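PDB 6UID: EscD/YscD/HrpQ family type III secretion system inner membrane ring protein from Pseudomonas aeruginosa, which probably forms part of the inner-membrane ring of the type III secretion system, its cytoplasmic domain lying at the interface of basal body and sorting platform. Local coordinates for residues K6-S11 and G16-L21. Residues are numbered along the deposited sequence; the frame is centred on the assembly and turned at random.
Sequences KIRFYS and GAEVSL
Ile7 and Val19 pair across the opening beta hairpin of an FHA-like beta sandwich, where strand 6-9 runs antiparallel to an edge strand of the sheet, 18-21. Two backbone bonds join this pair: Ile7 N gives to Val19 O at 2.8 Å, and Val19 N returns one to Ile7 O at 3.0 Å. Toward the turn, Phe9 N reaches Ala17 O, and Gly16 N closes on Phe9 O from a position tilted 33° out of the carbonyl plane. Gly16 has a positive phi, a conformation that glycine adopts readily. The CA atoms draw closer in the non-hydrogen-bonded pairs Lys6 with Ser20 and Arg8 with Glu18; separately, Glu18 CA makes a CA-H...O contact to Ile7 O at 3.2 Å.

The apolar face looks into the sandwich. The side chains of Ile7 and Val19 run next to each other into the same layer; with CG1 of Ile7 anti to the backbone N (chi1 -180°), CG2 falls between the backbone N and the carbonyl carbon, meets Val19 CB at 3.9 Å and also touches the methyls of Leu21. Phe9 CD2 rests against Ala17 CB, and Leu37 of the neighbouring sheet packs on Ile7, Phe9, Val19 and Leu21.

On the other face, Lys6, Arg8 and Glu18 gather beside Phe104. The extended Arg8 crosses Glu18 at a slant, its CD 3.3 Å from OE2; NH1 makes a long salt bridge to the same oxygen, with the guanidinium and carboxylate planes 30° apart. Lys6 NZ hydrogen-bonds Arg102 O and reaches Glu18 indirectly: a water accepts from NZ and donates to Glu18 OE1, the carboxylate oxygen not used by Arg8.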
# COMPACT_ATOMS: atom_id res chain seq x y z
N LYS A 6 -9.78 -6.29 4.26
CA LYS A 6 -10.20 -4.98 3.80
C LYS A 6 -9.01 -4.03 3.77
O LYS A 6 -8.07 -4.16 4.57
CB LYS A 6 -11.34 -4.41 4.65
CG LYS A 6 -11.06 -4.37 6.13
CD LYS A 6 -12.27 -3.80 6.89
CE LYS A 6 -11.91 -3.63 8.34
NZ LYS A 6 -13.08 -3.18 9.17
N ILE A 7 -9.03 -3.08 2.85
CA ILE A 7 -7.97 -2.11 2.65
C ILE A 7 -8.52 -0.71 2.88
O ILE A 7 -9.68 -0.43 2.53
CB ILE A 7 -7.38 -2.27 1.24
CG1 ILE A 7 -6.26 -1.27 0.99
CG2 ILE A 7 -8.44 -2.11 0.17
CD1 ILE A 7 -5.31 -1.74 -0.13
N ARG A 8 -7.71 0.15 3.48
CA ARG A 8 -8.02 1.56 3.66
C ARG A 8 -6.91 2.40 3.05
O ARG A 8 -5.73 2.10 3.24
CB ARG A 8 -8.21 1.94 5.14
CG ARG A 8 -8.53 3.42 5.31
CD ARG A 8 -9.18 3.73 6.63
NE ARG A 8 -9.18 5.17 6.85
CZ ARG A 8 -9.73 5.77 7.89
NH1 ARG A 8 -10.35 5.07 8.83
NH2 ARG A 8 -9.66 7.09 7.98
N PHE A 9 -7.30 3.46 2.34
CA PHE A 9 -6.35 4.38 1.73
C PHE A 9 -6.23 5.67 2.54
O PHE A 9 -7.21 6.18 3.08
CB PHE A 9 -6.77 4.69 0.29
CG PHE A 9 -6.74 3.49 -0.57
CD1 PHE A 9 -5.55 2.87 -0.87
CD2 PHE A 9 -7.90 2.93 -1.06
CE1 PHE A 9 -5.51 1.72 -1.65
CE2 PHE A 9 -7.87 1.79 -1.84
CZ PHE A 9 -6.67 1.20 -2.15
N TYR A 10 -4.99 6.17 2.64
CA TYR A 10 -4.64 7.35 3.42
C TYR A 10 -3.87 8.35 2.56
O TYR A 10 -2.91 9.01 3.03
CB TYR A 10 -3.78 6.98 4.62
CG TYR A 10 -4.41 6.08 5.63
CD1 TYR A 10 -4.42 4.71 5.47
CD2 TYR A 10 -4.96 6.59 6.79
CE1 TYR A 10 -4.97 3.89 6.44
CE2 TYR A 10 -5.52 5.78 7.76
CZ TYR A 10 -5.50 4.43 7.59
OH TYR A 10 -6.07 3.61 8.55
N SER A 11 -4.21 8.44 1.28
CA SER A 11 -3.51 9.34 0.39
C SER A 11 -4.37 9.69 -0.81
O SER A 11 -5.25 8.94 -1.23
CB SER A 11 -2.20 8.72 -0.10
OG SER A 11 -2.42 7.48 -0.71
N GLY A 16 -9.48 8.01 2.84
CA GLY A 16 -10.64 7.59 3.57
C GLY A 16 -11.42 6.45 2.94
O GLY A 16 -12.31 5.89 3.59
N ALA A 17 -11.11 6.09 1.70
CA ALA A 17 -11.81 4.99 1.05
C ALA A 17 -11.43 3.66 1.67
O ALA A 17 -10.29 3.43 2.08
CB ALA A 17 -11.45 4.94 -0.43
N GLU A 18 -12.41 2.77 1.74
CA GLU A 18 -12.24 1.43 2.28
C GLU A 18 -12.91 0.43 1.35
O GLU A 18 -14.00 0.69 0.84
CB GLU A 18 -12.84 1.30 3.68
CG GLU A 18 -12.13 2.19 4.70
CD GLU A 18 -12.71 2.08 6.11
OE1 GLU A 18 -13.46 1.12 6.39
OE2 GLU A 18 -12.41 2.96 6.94
N VAL A 19 -12.26 -0.70 1.12
CA VAL A 19 -12.73 -1.69 0.16
C VAL A 19 -12.46 -3.08 0.73
O VAL A 19 -11.38 -3.34 1.26
CB VAL A 19 -12.03 -1.54 -1.20
CG1 VAL A 19 -12.64 -2.52 -2.24
CG2 VAL A 19 -12.13 -0.13 -1.73
N SER A 20 -13.42 -3.97 0.62
CA SER A 20 -13.26 -5.37 0.96
C SER A 20 -12.72 -6.15 -0.23
O SER A 20 -13.10 -5.89 -1.37
CB SER A 20 -14.59 -5.99 1.37
OG SER A 20 -15.13 -5.34 2.52
N LEU A 21 -11.83 -7.11 0.04
CA LEU A 21 -11.10 -7.83 -0.99
C LEU A 21 -11.35 -9.32 -0.85
O LEU A 21 -11.17 -9.89 0.24
CB LEU A 21 -9.59 -7.59 -0.85
CG LEU A 21 -9.14 -6.14 -0.88
CD1 LEU A 21 -7.62 -6.11 -0.66
CD2 LEU A 21 -9.54 -5.40 -2.14
O HOH W 1 -13.93 -0.54 8.61